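Local coordinates for armadillo repeat protein arm00016 (Synthetic construct, PDB 4D4E) that is a computationally designed armadillo repeat protein, built as a scaffold for modular recognition of peptides, at residues I113-A118 / E153-A158. Numbering follows the deposited sequence.
Sequences IKNAVA and EVIKNA
The CA atoms of K114 and V154 come within 4.8 Å where helical segments 113-118 and 153-158 run side by side in the same direction, their axes 8.6 Å apart and inclined by 12°. N157 points toward the first helix: its ND2 gives a weak, bent hydrogen bond to K114 O (3.1 Å, 121° at the hydrogen), an oxygen that already accepts A118 N within its own helix. K114 CG packs beside N157 ND2, near the amide plane, and the A118 methyl lies over one face of the amide. With CG anti to the backbone N (chi1 175°), the K114 chain then bends repeatedly, bringing CE to 3.2 Å from E153 OE1 and NZ into a long salt bridge with that same oxygen (3.6 Å). With an alanine here, E153 would probably lose this positive partner, and N157 ND2 the methylene packed beside it. On the buried side, V117 CG1 presses on the backbone of the second helix, 3.3 Å from A158 N, while I113 CG2 meets V154 CG1 at 4.0 Å. L146 of helix 140-146 packs against I113, V117 and A158 on this apolar side. Such near-parallel stacking of equivalent long helices, 42 residues apart in sequence, is characteristic of the armadillo-repeat solenoid.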
ATOM      1  N   ILE A 113       6.276   7.799   6.016  1.00 28.24           N
ATOM      2  CA  ILE A 113       5.454   7.746   4.798  1.00 29.55           C
ATOM      3  C   ILE A 113       5.734   6.438   4.067  1.00 30.83           C
ATOM      4  O   ILE A 113       4.809   5.766   3.605  1.00 28.94           O
ATOM      5  CB  ILE A 113       5.757   8.959   3.891  1.00 31.08           C
ATOM      6  CG1 ILE A 113       5.349  10.254   4.581  1.00 30.18           C
ATOM      7  CG2 ILE A 113       5.096   8.798   2.516  1.00 32.44           C
ATOM      8  CD1 ILE A 113       5.603  11.519   3.766  1.00 32.92           C
ATOM      9  N   LYS A 114       7.014   6.056   3.967  1.00 30.13           N
ATOM     10  CA  LYS A 114       7.365   4.818   3.295  1.00 28.53           C
ATOM     11  C   LYS A 114       6.575   3.659   3.903  1.00 28.28           C
ATOM     12  O   LYS A 114       5.919   2.880   3.191  1.00 26.69           O
ATOM     13  CB  LYS A 114       8.875   4.548   3.398  1.00 31.62           C
ATOM     14  CG  LYS A 114       9.251   3.200   2.806  1.00 36.39           C
ATOM     15  CD  LYS A 114      10.301   2.468   3.640  1.00 45.41           C
ATOM     16  CE  LYS A 114      11.706   2.869   3.252  1.00 44.62           C
ATOM     17  NZ  LYS A 114      11.909   4.328   2.974  1.00 47.66           N
ATOM     18  N   ASN A 115       6.669   3.530   5.223  1.00 26.13           N
ATOM     19  CA  ASN A 115       5.972   2.483   5.959  1.00 25.70           C
ATOM     20  C   ASN A 115       4.418   2.589   5.949  1.00 22.67           C
ATOM     21  O   ASN A 115       3.695   1.567   5.910  1.00 21.94           O
ATOM     22  CB  ASN A 115       6.490   2.516   7.384  1.00 25.97           C
ATOM     23  CG  ASN A 115       7.897   1.982   7.490  1.00 28.59           C
ATOM     24  OD1 ASN A 115       8.078   0.809   7.577  1.00 26.17           O
ATOM     25  ND2 ASN A 115       8.906   2.860   7.428  1.00 29.77           N
ATOM     26  N   ALA A 116       3.898   3.808   5.909  1.00 23.35           N
ATOM     27  CA  ALA A 116       2.449   3.979   5.883  1.00 24.84           C
ATOM     28  C   ALA A 116       1.932   3.576   4.498  1.00 24.70           C
ATOM     29  O   ALA A 116       0.903   2.894   4.384  1.00 24.72           O
ATOM     30  CB  ALA A 116       2.018   5.403   6.298  1.00 23.63           C
ATOM     31  N   VAL A 117       2.677   3.936   3.460  1.00 27.57           N
ATOM     32  CA  VAL A 117       2.375   3.431   2.136  1.00 28.94           C
ATOM     33  C   VAL A 117       2.456   1.896   2.050  1.00 27.41           C
ATOM     34  O   VAL A 117       1.559   1.270   1.427  1.00 28.22           O
ATOM     35  CB  VAL A 117       3.205   4.099   1.006  1.00 28.08           C
ATOM     36  CG1 VAL A 117       2.672   3.615  -0.329  1.00 26.57           C
ATOM     37  CG2 VAL A 117       2.960   5.593   1.041  1.00 29.56           C
ATOM     38  N   ALA A 118       3.491   1.280   2.631  1.00 23.68           N
ATOM     39  CA  ALA A 118       3.513  -0.213   2.660  1.00 22.74           C
ATOM     40  C   ALA A 118       2.244  -0.799   3.348  1.00 23.22           C
ATOM     41  O   ALA A 118       1.605  -1.802   2.847  1.00 24.95           O
ATOM     42  CB  ALA A 118       4.800  -0.770   3.309  1.00 21.70           C
ATOM     43  N   GLU A 153      11.941   4.386  -2.758  1.00 40.51           N
ATOM     44  CA  GLU A 153      11.256   3.462  -1.871  1.00 41.51           C
ATOM     45  C   GLU A 153       9.776   3.885  -1.612  1.00 35.29           C
ATOM     46  O   GLU A 153       8.908   3.013  -1.478  1.00 39.17           O
ATOM     47  CB  GLU A 153      12.027   3.329  -0.553  1.00 44.65           C
ATOM     48  CG  GLU A 153      13.540   3.335  -0.712  1.00 57.39           C
ATOM     49  CD  GLU A 153      14.245   2.997   0.595  1.00 73.05           C
ATOM     50  OE1 GLU A 153      13.928   1.927   1.183  1.00 79.74           O
ATOM     51  OE2 GLU A 153      15.111   3.793   1.039  1.00 73.36           O
ATOM     52  N   VAL A 154       9.487   5.202  -1.562  1.00 30.12           N
ATOM     53  CA  VAL A 154       8.105   5.660  -1.420  1.00 30.06           C
ATOM     54  C   VAL A 154       7.335   5.380  -2.728  1.00 30.25           C
ATOM     55  O   VAL A 154       6.312   4.736  -2.691  1.00 28.68           O
ATOM     56  CB  VAL A 154       8.007   7.131  -1.019  1.00 33.24           C
ATOM     57  CG1 VAL A 154       6.551   7.548  -1.023  1.00 29.68           C
ATOM     58  CG2 VAL A 154       8.662   7.376   0.356  1.00 33.08           C
ATOM     59  N   ILE A 155       7.895   5.789  -3.872  1.00 28.55           N
ATOM     60  CA  ILE A 155       7.325   5.468  -5.176  1.00 29.24           C
ATOM     61  C   ILE A 155       7.079   3.995  -5.358  1.00 29.23           C
ATOM     62  O   ILE A 155       5.976   3.608  -5.634  1.00 25.19           O
ATOM     63  CB  ILE A 155       8.126   6.077  -6.346  1.00 34.80           C
ATOM     64  CG1 ILE A 155       8.027   7.615  -6.263  1.00 34.73           C
ATOM     65  CG2 ILE A 155       7.557   5.608  -7.686  1.00 36.56           C
ATOM     66  CD1 ILE A 155       8.836   8.334  -7.317  1.00 43.43           C
ATOM     67  N   LYS A 156       8.063   3.163  -5.074  1.00 31.76           N
ATOM     68  CA  LYS A 156       7.883   1.720  -5.151  1.00 34.25           C
ATOM     69  C   LYS A 156       6.599   1.235  -4.402  1.00 34.76           C
ATOM     70  O   LYS A 156       5.758   0.520  -4.979  1.00 34.96           O
ATOM     71  CB  LYS A 156       9.145   1.050  -4.593  1.00 39.04           C
ATOM     72  CG  LYS A 156       9.032  -0.416  -4.203  1.00 50.16           C
ATOM     73  CD  LYS A 156       8.863  -1.333  -5.399  1.00 59.41           C
ATOM     74  CE  LYS A 156       8.636  -2.783  -4.959  1.00 65.89           C
ATOM     75  NZ  LYS A 156       9.910  -3.521  -4.723  1.00 69.52           N
ATOM     76  N   ASN A 157       6.473   1.586  -3.120  1.00 32.09           N
ATOM     77  CA  ASN A 157       5.319   1.138  -2.300  1.00 28.19           C
ATOM     78  C   ASN A 157       3.995   1.783  -2.829  1.00 26.15           C
ATOM     79  O   ASN A 157       2.941   1.130  -2.836  1.00 23.22           O
ATOM     80  CB  ASN A 157       5.561   1.556  -0.841  1.00 31.13           C
ATOM     81  CG  ASN A 157       6.648   0.714  -0.130  1.00 33.34           C
ATOM     82  OD1 ASN A 157       6.848  -0.443  -0.436  1.00 37.34           O
ATOM     83  ND2 ASN A 157       7.285   1.290   0.856  1.00 28.82           N
ATOM     84  N   ALA A 158       4.080   3.054  -3.297  1.00 25.72           N
ATOM     85  CA  ALA A 158       2.920   3.777  -3.799  1.00 23.71           C
ATOM     86  C   ALA A 158       2.364   3.153  -5.035  1.00 24.51           C
ATOM     87  O   ALA A 158       1.130   3.130  -5.168  1.00 23.44           O
ATOM     88  CB  ALA A 158       3.204   5.253  -4.087  1.00 24.47           C
TER